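Local coordinates for spindle pole body-associated protein VIK1 (Saccharomyces cerevisiae, PDB 2O0A), which recruits the kinesin-14 motor Kar3 to microtubules and, as its heterodimer partner, helps cross-link antiparallel microtubules and target Kar3 to the spindle pole body, at residues I19-Q22 against M26-Y29; F61-P66 against T77-V82; I121-Y126 against V172-G177. All coordinates share one frame; numbering follows the deposited sequence. Where two conformers were deposited one is given.

Interaction 1: residues I19-Q22 against M26-Y29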
ATOM      1  N   ILE A  19      12.461  14.539  -3.970  1.00 19.75           N
ATOM      2  CA  ILE A  19      11.652  15.756  -3.825  1.00 19.74           C
ATOM      3  C   ILE A  19      10.598  15.543  -2.743  1.00 19.54           C
ATOM      4  O   ILE A  19      10.372  16.399  -1.909  1.00 19.86           O
ATOM      5  CB  ILE A  19      11.027  16.194  -5.172  1.00 20.66           C
ATOM      6  CG1 ILE A  19      12.148  16.596  -6.139  1.00 20.75           C
ATOM      7  CG2 ILE A  19      10.009  17.340  -4.969  1.00 21.83           C
ATOM      8  CD1 ILE A  19      11.737  16.775  -7.571  1.00 23.63           C
ATOM      9  N   ILE A  20       9.983  14.363  -2.748  1.00 18.93           N
ATOM     10  CA  ILE A  20       8.962  14.037  -1.771  1.00 18.83           C
ATOM     11  C   ILE A  20       9.556  14.096  -0.362  1.00 18.83           C
ATOM     12  O   ILE A  20       8.929  14.605   0.577  1.00 19.76           O
ATOM     13  CB  ILE A  20       8.371  12.650  -2.103  1.00 17.87           C
ATOM     14  CG1 ILE A  20       7.524  12.751  -3.380  1.00 17.96           C
ATOM     15  CG2 ILE A  20       7.515  12.127  -0.967  1.00 17.42           C
ATOM     16  CD1 ILE A  20       7.223  11.376  -4.036  1.00 19.11           C
ATOM     17  N   GLU A  21      10.757  13.549  -0.212  1.00 19.21           N
ATOM     18  CA  GLU A  21      11.454  13.571   1.066  1.00 20.25           C
ATOM     19  C   GLU A  21      11.723  15.003   1.503  1.00 20.96           C
ATOM     20  O   GLU A  21      11.442  15.373   2.651  1.00 21.33           O
ATOM     21  CB  GLU A  21      12.757  12.768   0.988  1.00 20.30           C
ATOM     22  CG  GLU A  21      12.532  11.248   1.013  1.00 20.30           C
ATOM     23  CD  GLU A  21      11.892  10.779   2.307  1.00 22.43           C
ATOM     24  OE1 GLU A  21      12.517  10.930   3.377  1.00 22.67           O
ATOM     25  OE2 GLU A  21      10.750  10.276   2.256  1.00 20.67           O
ATOM     26  N   GLN A  22      12.229  15.806   0.571  1.00 21.87           N
ATOM     27  CA  GLN A  22      12.576  17.209   0.853  1.00 23.29           C
ATOM     28  C   GLN A  22      11.366  18.049   1.273  1.00 23.64           C
ATOM     29  O   GLN A  22      11.486  18.937   2.136  1.00 24.45           O
ATOM     30  CB  GLN A  22      13.264  17.860  -0.355  1.00 23.06           C
ATOM     31  CG  GLN A  22      14.629  17.278  -0.762  1.00 23.95           C
ATOM     32  CD  GLN A  22      15.040  17.689  -2.175  0.50 23.57           C
ATOM     33  OE1 GLN A  22      14.620  18.732  -2.683  0.20 23.72           O
ATOM     34  NE2 GLN A  22      15.870  16.870  -2.808  0.20 23.78           N
ATOM     35  N   MET A  26       3.112  13.768   2.008  1.00 20.87           N
ATOM     36  CA  MET A  26       2.492  12.466   2.249  1.00 19.66           C
ATOM     37  C   MET A  26       2.249  11.789   0.899  1.00 19.10           C
ATOM     38  O   MET A  26       1.527  12.323   0.046  1.00 20.12           O
ATOM     39  CB  MET A  26       1.181  12.615   3.030  1.00 19.73           C
ATOM     40  CG  MET A  26       0.424  11.311   3.215  1.00 19.79           C
ATOM     41  SD  MET A  26       1.400  10.082   4.107  1.00 21.35           S
ATOM     42  CE  MET A  26       1.387  10.777   5.746  1.00 22.72           C
ATOM     43  N   ARG A  27       2.860  10.618   0.707  1.00 17.50           N
ATOM     44  CA  ARG A  27       2.794   9.916  -0.574  1.00 16.70           C
ATOM     45  C   ARG A  27       1.386   9.422  -0.865  1.00 16.07           C
ATOM     46  O   ARG A  27       0.765   8.740  -0.044  1.00 16.28           O
ATOM     47  CB  ARG A  27       3.762   8.730  -0.573  1.00 16.11           C
ATOM     48  CG  ARG A  27       5.197   9.117  -0.757  1.00 15.20           C
ATOM     49  CD  ARG A  27       6.124   7.941  -0.477  1.00 14.26           C
ATOM     50  NE  ARG A  27       7.514   8.341  -0.673  1.00 14.35           N
ATOM     51  CZ  ARG A  27       8.247   8.977   0.236  1.00 14.43           C
ATOM     52  NH1 ARG A  27       7.726   9.318   1.410  1.00 17.31           N
ATOM     53  NH2 ARG A  27       9.503   9.291  -0.035  1.00 17.95           N
ATOM     54  N   CYS A  28       0.884   9.793  -2.045  1.00 15.53           N
ATOM     55  CA  CYS A  28      -0.441   9.376  -2.509  1.00 15.82           C
ATOM     56  C   CYS A  28      -0.400   9.222  -4.023  1.00 14.93           C
ATOM     57  O   CYS A  28      -0.164  10.180  -4.770  1.00 15.68           O
ATOM     58  CB  CYS A  28      -1.507  10.369  -2.067  1.00 15.93           C
ATOM     59  SG  CYS A  28      -3.193   9.836  -2.401  1.00 18.38           S
ATOM     60  N   TYR A  29      -0.572   7.981  -4.468  1.00 14.68           N
ATOM     61  CA  TYR A  29      -0.454   7.625  -5.866  1.00 13.65           C
ATOM     62  C   TYR A  29      -1.766   7.084  -6.365  1.00 14.49           C
ATOM     63  O   TYR A  29      -2.442   6.385  -5.627  1.00 14.11           O
ATOM     64  CB  TYR A  29       0.612   6.538  -6.004  1.00 13.74           C
ATOM     65  CG  TYR A  29       2.019   7.070  -5.818  1.00 12.79           C
ATOM     66  CD1 TYR A  29       2.843   7.234  -6.918  1.00 14.75           C
ATOM     67  CD2 TYR A  29       2.522   7.403  -4.542  1.00 13.55           C
ATOM     68  CE1 TYR A  29       4.144   7.717  -6.775  1.00 14.24           C
ATOM     69  CE2 TYR A  29       3.823   7.888  -4.392  1.00 13.74           C
ATOM     70  CZ  TYR A  29       4.612   8.039  -5.507  1.00 14.00           C
ATOM     71  OH  TYR A  29       5.903   8.514  -5.378  1.00 14.86           O
TER
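I20 and E21, at the end of helix 4-23, both meet the guanidinium of R27. I20 comes first along the helix and points toward the strand. Its CG2 lies over the centre of one guanidinium face of R27, 3.4 Å above the plane. The other branch of I20 reaches further along the strand. Its CD1 ends 3.4 Å from Y29 OH, and the two side chains approach from opposite directions.

E21 follows and grips the same guanidinium from the edge. Its chain bends at chi2 (-63°), which brings the carboxylate round to R27. E21 OE2 forms a salt bridge with R27 NH2 at 2.8 Å. The N-H of R27 NH2 points nearly straight at it (161°) and meets the anti lone pair of OE2. A weak second bond runs from R27 NH1 to E21 OE2 at 3.3 Å. Carboxylate and guanidinium are nearly coplanar, 30° apart. The edge-on salt bridge, with the methyl over one face, probably helps hold the guanidinium in this orientation. E21 OE2 also forms a salt bridge with K263, and R27 NH2 a hydrogen bond with N17 OD1.

This is the turn by which the N-terminal helix enters the first strand of the motor-like core. Strand 27-32 runs parallel to neighbours 63-66 and 265-270. Y83 and M86 of helix 72-89 touch R27, and Y29 stacks on F265.

Interaction 2: residues F61-P66 against T77-V82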
ATOM      1  N   PHE A  61      -1.727  14.015  -7.538  1.00 18.61           N
ATOM      2  CA  PHE A  61      -1.124  12.849  -6.904  1.00 18.09           C
ATOM      3  C   PHE A  61       0.370  12.944  -7.134  1.00 17.60           C
ATOM      4  O   PHE A  61       0.826  13.643  -8.048  1.00 18.60           O
ATOM      5  CB  PHE A  61      -1.637  11.578  -7.568  1.00 17.08           C
ATOM      6  CG  PHE A  61      -3.102  11.317  -7.330  1.00 17.62           C
ATOM      7  CD1 PHE A  61      -3.508  10.498  -6.289  1.00 17.59           C
ATOM      8  CD2 PHE A  61      -4.065  11.899  -8.149  1.00 18.37           C
ATOM      9  CE1 PHE A  61      -4.851  10.265  -6.055  1.00 17.46           C
ATOM     10  CE2 PHE A  61      -5.423  11.674  -7.924  1.00 17.77           C
ATOM     11  CZ  PHE A  61      -5.813  10.850  -6.877  1.00 17.54           C
ATOM     12  N   ASN A  62       1.156  12.227  -6.335  1.00 17.58           N
ATOM     13  CA  ASN A  62       2.581  12.198  -6.623  1.00 17.39           C
ATOM     14  C   ASN A  62       2.834  11.668  -8.035  1.00 17.00           C
ATOM     15  O   ASN A  62       3.709  12.169  -8.761  1.00 18.09           O
ATOM     16  CB  ASN A  62       3.334  11.409  -5.549  1.00 17.42           C
ATOM     17  CG  ASN A  62       3.210  12.055  -4.180  1.00 19.28           C
ATOM     18  OD1 ASN A  62       2.566  11.519  -3.301  1.00 22.17           O
ATOM     19  ND2 ASN A  62       3.775  13.248  -4.025  1.00 21.06           N
ATOM     20  N   ARG A  63       2.051  10.672  -8.436  1.00 16.54           N
ATOM     21  CA  ARG A  63       2.057  10.173  -9.803  1.00 15.93           C
ATOM     22  C   ARG A  63       0.729   9.469 -10.063  1.00 15.66           C
ATOM     23  O   ARG A  63       0.160   8.857  -9.152  1.00 14.85           O
ATOM     24  CB  ARG A  63       3.247   9.228 -10.023  1.00 16.73           C
ATOM     25  CG  ARG A  63       3.350   8.648 -11.421  1.00 17.66           C
ATOM     26  CD  ARG A  63       4.761   8.230 -11.756  1.00 19.65           C
ATOM     27  NE  ARG A  63       5.692   9.349 -11.966  1.00 19.83           N
ATOM     28  CZ  ARG A  63       5.768  10.071 -13.083  1.00 20.54           C
ATOM     29  NH1 ARG A  63       4.958   9.827 -14.108  1.00 21.20           N
ATOM     30  NH2 ARG A  63       6.665  11.047 -13.176  1.00 21.43           N
ATOM     31  N   VAL A  64       0.244   9.587 -11.297  1.00 15.04           N
ATOM     32  CA  VAL A  64      -0.916   8.855 -11.815  1.00 15.64           C
ATOM     33  C   VAL A  64      -0.382   7.789 -12.756  1.00 16.05           C
ATOM     34  O   VAL A  64       0.306   8.070 -13.744  1.00 15.53           O
ATOM     35  CB  VAL A  64      -1.922   9.804 -12.523  1.00 15.81           C
ATOM     36  CG1 VAL A  64      -3.015   9.000 -13.229  1.00 17.31           C
ATOM     37  CG2 VAL A  64      -2.509  10.746 -11.495  1.00 16.66           C
ATOM     38  N   ILE A  65      -0.666   6.541 -12.413  1.00 15.62           N
ATOM     39  CA  ILE A  65      -0.059   5.398 -13.060  1.00 15.75           C
ATOM     40  C   ILE A  65      -1.100   4.628 -13.855  1.00 17.07           C
ATOM     41  O   ILE A  65      -2.061   4.137 -13.281  1.00 15.25           O
ATOM     42  CB  ILE A  65       0.566   4.454 -11.979  1.00 15.75           C
ATOM     43  CG1 ILE A  65       1.642   5.190 -11.177  1.00 15.94           C
ATOM     44  CG2 ILE A  65       1.132   3.204 -12.613  1.00 14.52           C
ATOM     45  CD1 ILE A  65       1.977   4.513  -9.838  1.00 15.58           C
ATOM     46  N   PRO A  66      -0.902   4.493 -15.176  1.00 17.86           N
ATOM     47  CA  PRO A  66      -1.884   3.771 -15.986  1.00 18.74           C
ATOM     48  C   PRO A  66      -1.692   2.254 -15.956  1.00 19.14           C
ATOM     49  O   PRO A  66      -0.665   1.744 -16.413  1.00 19.68           O
ATOM     50  CB  PRO A  66      -1.644   4.329 -17.395  1.00 18.80           C
ATOM     51  CG  PRO A  66      -0.195   4.709 -17.398  1.00 18.64           C
ATOM     52  CD  PRO A  66       0.219   5.009 -15.984  1.00 18.78           C
ATOM     53  N   THR A  77       8.266  -3.029  -9.233  1.00 14.44           N
ATOM     54  CA  THR A  77       9.668  -2.836  -9.651  1.00 16.48           C
ATOM     55  C   THR A  77       9.997  -1.411 -10.112  1.00 16.94           C
ATOM     56  O   THR A  77      11.108  -0.918  -9.885  1.00 18.17           O
ATOM     57  CB  THR A  77      10.084  -3.848 -10.744  1.00 17.31           C
ATOM     58  OG1 THR A  77       9.246  -3.702 -11.894  1.00 20.16           O
ATOM     59  CG2 THR A  77       9.933  -5.256 -10.240  1.00 17.29           C
ATOM     60  N   GLN A  78       9.037  -0.756 -10.761  1.00 16.63           N
ATOM     61  CA  GLN A  78       9.252   0.554 -11.383  1.00 17.33           C
ATOM     62  C   GLN A  78       8.782   1.715 -10.515  1.00 16.56           C
ATOM     63  O   GLN A  78       9.458   2.741 -10.404  1.00 17.19           O
ATOM     64  CB  GLN A  78       8.541   0.567 -12.743  1.00 17.44           C
ATOM     65  CG  GLN A  78       8.506   1.880 -13.507  1.00 20.51           C
ATOM     66  CD  GLN A  78       7.812   1.692 -14.846  0.70 19.39           C
ATOM     67  OE1 GLN A  78       8.285   0.933 -15.703  1.00 24.89           O
ATOM     68  NE2 GLN A  78       6.683   2.354 -15.024  1.00 20.07           N
ATOM     69  N   GLU A  79       7.606   1.569  -9.927  1.00 14.78           N
ATOM     70  CA  GLU A  79       6.953   2.712  -9.303  1.00 14.34           C
ATOM     71  C   GLU A  79       7.132   2.755  -7.798  1.00 13.93           C
ATOM     72  O   GLU A  79       7.169   3.839  -7.219  1.00 14.81           O
ATOM     73  CB  GLU A  79       5.452   2.718  -9.622  1.00 14.32           C
ATOM     74  CG  GLU A  79       5.111   2.824 -11.135  1.00 14.83           C
ATOM     75  CD  GLU A  79       5.599   4.129 -11.765  1.00 17.74           C
ATOM     76  OE1 GLU A  79       5.812   5.120 -11.032  1.00 15.82           O
ATOM     77  OE2 GLU A  79       5.748   4.142 -13.011  1.00 17.55           O
ATOM     78  N   TYR A  80       7.247   1.575  -7.177  1.00 12.80           N
ATOM     79  CA  TYR A  80       7.274   1.469  -5.716  1.00 12.77           C
ATOM     80  C   TYR A  80       8.677   1.226  -5.145  1.00 12.42           C
ATOM     81  O   TYR A  80       8.947   1.602  -3.997  1.00 13.56           O
ATOM     82  CB  TYR A  80       6.337   0.318  -5.325  1.00 12.59           C
ATOM     83  CG  TYR A  80       6.240   0.035  -3.857  1.00 11.61           C
ATOM     84  CD1 TYR A  80       5.502   0.861  -3.009  1.00 11.50           C
ATOM     85  CD2 TYR A  80       6.857  -1.097  -3.318  1.00 11.83           C
ATOM     86  CE1 TYR A  80       5.400   0.580  -1.664  1.00 12.08           C
ATOM     87  CE2 TYR A  80       6.749  -1.377  -1.971  1.00 10.64           C
ATOM     88  CZ  TYR A  80       6.026  -0.550  -1.162  1.00 11.28           C
ATOM     89  OH  TYR A  80       5.950  -0.851   0.172  1.00 12.52           O
ATOM     90  N   SER A  81       9.554   0.639  -5.948  1.00 13.15           N
ATOM     91  CA  SER A  81      10.833   0.135  -5.432  1.00 13.84           C
ATOM     92  C   SER A  81      11.771   1.206  -4.863  1.00 13.96           C
ATOM     93  O   SER A  81      12.510   0.934  -3.923  1.00 14.52           O
ATOM     94  CB  SER A  81      11.569  -0.691  -6.493  1.00 15.06           C
ATOM     95  OG  SER A  81      11.996   0.141  -7.541  1.00 17.01           O
ATOM     96  N   VAL A  82      11.758   2.420  -5.406  1.00 13.98           N
ATOM     97  CA  VAL A  82      12.613   3.475  -4.847  1.00 14.19           C
ATOM     98  C   VAL A  82      12.243   3.814  -3.386  1.00 14.22           C
ATOM     99  O   VAL A  82      13.113   3.908  -2.504  1.00 14.25           O
ATOM    100  CB  VAL A  82      12.607   4.741  -5.737  1.00 14.38           C
ATOM    101  CG1 VAL A  82      13.422   5.841  -5.092  1.00 14.84           C
ATOM    102  CG2 VAL A  82      13.132   4.415  -7.143  1.00 15.05           C
TER
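The contact lies in a beta-alpha-beta crossover of the kinesin-like motor fold: strand 63-66, helix 72-89, then parallel strand 94-99 of the same sheet. This C-terminal domain of Vik1 keeps the motor fold but lacks a nucleotide-binding site. Strand and helix meet through three side chains, R63 and I65 on the strand and E79 on the helix.

I65 supplies the apolar part. It points toward the helix and slides past E79 in the opposite direction. I65 CD1 lies 3.8 Å from E79 CG and 3.9 Å from E79 CB. The methylenes of the glutamate therefore pack on the isoleucine, while its carboxylate continues beyond.

E79 is bent at chi2 (-63°), which turns the carboxylate toward R63. The two side chains cross at about a right angle. The R63 chain passes the carboxylate with its CD and then bends at chi3 (-71°). The charged ends do not pair: R63 NE stays 4.3 Å from E79 OE1. Each has its salt bridge with helix 4-23 instead, R63 NE with E16 and E79 OE1 with R13. The opposite charges probably still favour each other across this gap.

Q78 steadies the other oxygen. Its NE2 donates to E79 OE2 at 2.9 Å, almost dead straight (177°), with the oxygen in the amide plane of Q78. On the R63 side, E79 OE1 rests 3.4 Å from R63 CD, a methylene and not a nitrogen.

Interaction 3: residues I121-Y126 against V172-G177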
ATOM      1  N   ILE A 121      16.658  -9.398  -4.418  1.00 16.43           N
ATOM      2  CA  ILE A 121      17.745  -8.838  -3.665  1.00 17.17           C
ATOM      3  C   ILE A 121      17.403  -8.840  -2.176  1.00 16.77           C
ATOM      4  O   ILE A 121      18.285  -8.942  -1.327  1.00 17.49           O
ATOM      5  CB  ILE A 121      18.126  -7.421  -4.150  1.00 18.63           C
ATOM      6  CG1 ILE A 121      19.424  -6.950  -3.474  1.00 21.15           C
ATOM      7  CG2 ILE A 121      16.976  -6.443  -3.951  1.00 18.41           C
ATOM      8  CD1 ILE A 121      20.613  -7.912  -3.661  1.00 25.23           C
ATOM      9  N   TYR A 122      16.110  -8.768  -1.863  1.00 15.60           N
ATOM     10  CA  TYR A 122      15.684  -8.678  -0.463  1.00 15.80           C
ATOM     11  C   TYR A 122      15.929  -9.983   0.253  1.00 16.02           C
ATOM     12  O   TYR A 122      16.358  -9.972   1.404  1.00 16.25           O
ATOM     13  CB  TYR A 122      14.214  -8.209  -0.359  1.00 15.63           C
ATOM     14  CG  TYR A 122      14.025  -7.025  -1.256  1.00 15.57           C
ATOM     15  CD1 TYR A 122      14.730  -5.836  -1.029  1.00 17.31           C
ATOM     16  CD2 TYR A 122      13.229  -7.112  -2.397  1.00 15.85           C
ATOM     17  CE1 TYR A 122      14.613  -4.753  -1.888  1.00 17.00           C
ATOM     18  CE2 TYR A 122      13.108  -6.019  -3.268  1.00 15.99           C
ATOM     19  CZ  TYR A 122      13.798  -4.853  -3.003  1.00 16.54           C
ATOM     20  OH  TYR A 122      13.700  -3.801  -3.876  1.00 17.47           O
ATOM     21  N   GLN A 123      15.714 -11.101  -0.442  1.00 16.42           N
ATOM     22  CA  GLN A 123      16.052 -12.429   0.104  1.00 16.76           C
ATOM     23  C   GLN A 123      17.561 -12.613   0.302  1.00 17.39           C
ATOM     24  O   GLN A 123      17.983 -13.366   1.183  1.00 17.83           O
ATOM     25  CB  GLN A 123      15.495 -13.534  -0.792  1.00 16.24           C
ATOM     26  CG  GLN A 123      13.989 -13.750  -0.680  1.00 16.36           C
ATOM     27  CD  GLN A 123      13.589 -14.455   0.617  1.00 17.16           C
ATOM     28  OE1 GLN A 123      14.389 -14.548   1.561  1.00 19.47           O
ATOM     29  NE2 GLN A 123      12.367 -14.959   0.666  1.00 17.34           N
ATOM     30  N   LYS A 124      18.376 -11.923  -0.495  1.00 18.09           N
ATOM     31  CA  LYS A 124      19.835 -12.021  -0.319  1.00 18.84           C
ATOM     32  C   LYS A 124      20.317 -11.357   0.950  1.00 18.73           C
ATOM     33  O   LYS A 124      21.271 -11.825   1.580  1.00 20.36           O
ATOM     34  CB  LYS A 124      20.578 -11.442  -1.521  1.00 19.00           C
ATOM     35  CG  LYS A 124      20.292 -12.209  -2.783  1.00 21.61           C
ATOM     36  CD  LYS A 124      21.101 -11.684  -3.955  0.10 19.64           C
ATOM     37  CE  LYS A 124      20.498 -12.115  -5.285  0.10 19.36           C
ATOM     38  NZ  LYS A 124      20.305 -13.589  -5.389  0.10 18.23           N
ATOM     39  N   GLN A 125      19.629 -10.286   1.329  1.00 18.20           N
ATOM     40  CA  GLN A 125      20.034  -9.423   2.422  1.00 17.04           C
ATOM     41  C   GLN A 125      19.305  -9.704   3.739  1.00 16.22           C
ATOM     42  O   GLN A 125      19.806  -9.329   4.802  1.00 16.30           O
ATOM     43  CB  GLN A 125      19.805  -7.966   2.039  1.00 17.44           C
ATOM     44  CG  GLN A 125      20.481  -7.494   0.756  1.00 20.79           C
ATOM     45  CD  GLN A 125      19.974  -6.122   0.357  1.00 23.94           C
ATOM     46  OE1 GLN A 125      18.900  -5.986  -0.232  0.50 25.97           O
ATOM     47  NE2 GLN A 125      20.727  -5.096   0.710  1.00 27.14           N
ATOM     48  N   TYR A 126      18.134 -10.327   3.658  1.00 14.77           N
ATOM     49  CA  TYR A 126      17.250 -10.470   4.827  1.00 14.68           C
ATOM     50  C   TYR A 126      16.604 -11.831   4.896  1.00 14.19           C
ATOM     51  O   TYR A 126      16.335 -12.459   3.859  1.00 13.89           O
ATOM     52  CB  TYR A 126      16.095  -9.453   4.767  1.00 14.21           C
ATOM     53  CG  TYR A 126      16.533  -8.021   4.670  1.00 15.28           C
ATOM     54  CD1 TYR A 126      16.844  -7.285   5.813  1.00 15.34           C
ATOM     55  CD2 TYR A 126      16.620  -7.388   3.420  1.00 15.15           C
ATOM     56  CE1 TYR A 126      17.258  -5.957   5.721  1.00 15.87           C
ATOM     57  CE2 TYR A 126      16.999  -6.071   3.319  1.00 16.02           C
ATOM     58  CZ  TYR A 126      17.337  -5.360   4.463  1.00 15.06           C
ATOM     59  OH  TYR A 126      17.733  -4.043   4.347  1.00 18.44           O
ATOM     60  N   VAL A 172       4.934 -16.871   9.284  1.00 17.32           N
ATOM     61  CA  VAL A 172       5.653 -17.761   8.378  1.00 17.99           C
ATOM     62  C   VAL A 172       6.959 -17.102   7.954  1.00 17.63           C
ATOM     63  O   VAL A 172       7.005 -15.908   7.654  1.00 17.03           O
ATOM     64  CB  VAL A 172       4.817 -18.091   7.130  1.00 18.31           C
ATOM     65  CG1 VAL A 172       5.601 -18.968   6.165  1.00 20.99           C
ATOM     66  CG2 VAL A 172       3.493 -18.779   7.527  1.00 20.13           C
ATOM     67  N   ILE A 173       8.028 -17.892   7.937  1.00 16.82           N
ATOM     68  CA  ILE A 173       9.281 -17.454   7.344  1.00 17.45           C
ATOM     69  C   ILE A 173       9.266 -17.834   5.863  1.00 18.11           C
ATOM     70  O   ILE A 173       9.112 -19.003   5.523  1.00 18.18           O
ATOM     71  CB  ILE A 173      10.476 -18.082   8.069  1.00 16.93           C
ATOM     72  CG1 ILE A 173      10.488 -17.604   9.522  1.00 19.60           C
ATOM     73  CG2 ILE A 173      11.759 -17.700   7.339  1.00 18.60           C
ATOM     74  CD1 ILE A 173      11.535 -18.262  10.401  1.00 21.79           C
ATOM     75  N   ILE A 174       9.388 -16.835   4.983  1.00 18.60           N
ATOM     76  CA  ILE A 174       9.290 -17.071   3.547  1.00 20.39           C
ATOM     77  C   ILE A 174      10.658 -17.385   2.918  1.00 21.46           C
ATOM     78  O   ILE A 174      11.562 -16.568   2.970  1.00 22.59           O
ATOM     79  CB  ILE A 174       8.693 -15.837   2.814  1.00 20.16           C
ATOM     80  CG1 ILE A 174       7.356 -15.443   3.423  1.00 20.71           C
ATOM     81  CG2 ILE A 174       8.568 -16.118   1.301  1.00 20.46           C
ATOM     82  CD1 ILE A 174       6.680 -14.311   2.672  1.00 23.82           C
ATOM     83  N   GLU A 175      10.791 -18.570   2.332  1.00 23.50           N
ATOM     84  CA  GLU A 175      12.030 -18.951   1.642  1.00 24.71           C
ATOM     85  C   GLU A 175      11.883 -18.754   0.134  0.70 25.81           C
ATOM     86  O   GLU A 175      12.775 -18.211  -0.519  1.00 26.18           O
ATOM     87  CB  GLU A 175      12.385 -20.415   1.925  0.50 24.66           C
ATOM     88  CG  GLU A 175      12.408 -20.815   3.397  0.50 24.79           C
ATOM     89  CD  GLU A 175      13.595 -20.250   4.166  0.50 25.41           C
ATOM     90  OE1 GLU A 175      14.539 -19.728   3.530  0.50 25.25           O
ATOM     91  OE2 GLU A 175      13.586 -20.340   5.416  1.00 26.80           O
ATOM     92  N   ASN A 176      10.752 -19.206  -0.404  1.00 26.72           N
ATOM     93  CA  ASN A 176      10.510 -19.176  -1.846  1.00 27.43           C
ATOM     94  C   ASN A 176       9.164 -18.519  -2.169  1.00 27.41           C
ATOM     95  O   ASN A 176       8.238 -19.167  -2.667  0.70 27.55           O
ATOM     96  CB  ASN A 176      10.588 -20.593  -2.433  0.20 27.27           C
ATOM     97  CG  ASN A 176      11.896 -21.304  -2.093  0.50 27.70           C
ATOM     98  OD1 ASN A 176      12.984 -20.790  -2.349  0.50 27.23           O
ATOM     99  ND2 ASN A 176      11.785 -22.492  -1.511  0.50 28.23           N
ATOM    100  N   GLY A 177       9.060 -17.231  -1.859  1.00 27.49           N
ATOM    101  CA  GLY A 177       7.893 -16.432  -2.214  1.00 27.61           C
ATOM    102  C   GLY A 177       6.566 -17.078  -1.873  1.00 27.48           C
ATOM    103  O   GLY A 177       6.382 -17.595  -0.764  1.00 27.48           O
TER
HETATM  104  O   HOH W   1      13.596 -15.321   4.057  1.00 14.67           O
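Q123 of the short helix 121-125 reaches across to the backbone of I174 and E175, beside strand 172-174. The contact is mainly polar.

The direct hydrogen bond comes first. Q123 NE2 donates to I174 O at 2.9 Å, and the bond is nearly straight (172°). The acceptor lies in the amide plane of Q123. The donor, however, sits well above the carbonyl plane of I174, 55° out of it, and so is not on a lone pair. The side chain bends at chi2 (-74°), which swings the amide round to this carbonyl. Q123 NE2 also bonds to A116 O. The amide nitrogen is thus held by two backbone carbonyls. A third, E175 O, lies 3.5 Å from Q123 NE2, but the angle is too poor for a hydrogen bond.

Water gives the second link. One molecule donates to Q123 OE1 at 2.7 Å and to I174 O at 2.6 Å. The oxygen end of the amide is tied to the same carbonyl as the nitrogen end. I174 O therefore accepts twice. With both ends engaged, the amide is fixed in its rotation.

Van der Waals contact is slight: the methyl I174 CG2 comes 4.0 Å from Q123 NE2, and the rest of that side chain leads away, against L130.

Helix 121-125 leads straight into strand 126-136, which pairs antiparallel with strand 172-174. Backbone bonds join V172 to L130 and I174 to I128. A glutamine side chain and a bridging water thus tie the short helix before strand 126-136 to the backbone beside its antiparallel partner. I128 of strand 126-136 touches Q123, and R208 bonds to Q123 O. Y122 of the same helix turns to helix 72-89, where its hydroxyl bonds to D85.

In the fold
Interactions 1 and 2 are buried, touch each other and share the central sheet, in which strands 27-32 and 63-66 are parallel neighbours. C28 N probably bonds to N62 OD1 between them. Helix 4-23 serves both: it forms interaction 1 directly and supplies the salt-bridge partners R13 and E16 to interaction 2. Interaction 3 reaches the same sheet and is also largely buried, but lies nearer the edge of the domain, its centre 28 Å from that of interaction 1. Of its touching residues, E175 is exposed. The chemistry differs accordingly. Interaction 1 is a salt bridge under a methyl, interaction 2 aliphatic contact beside opposite charges that each pair with helix 4-23, and interaction 3 an amide and a water on backbone carbonyl oxygen.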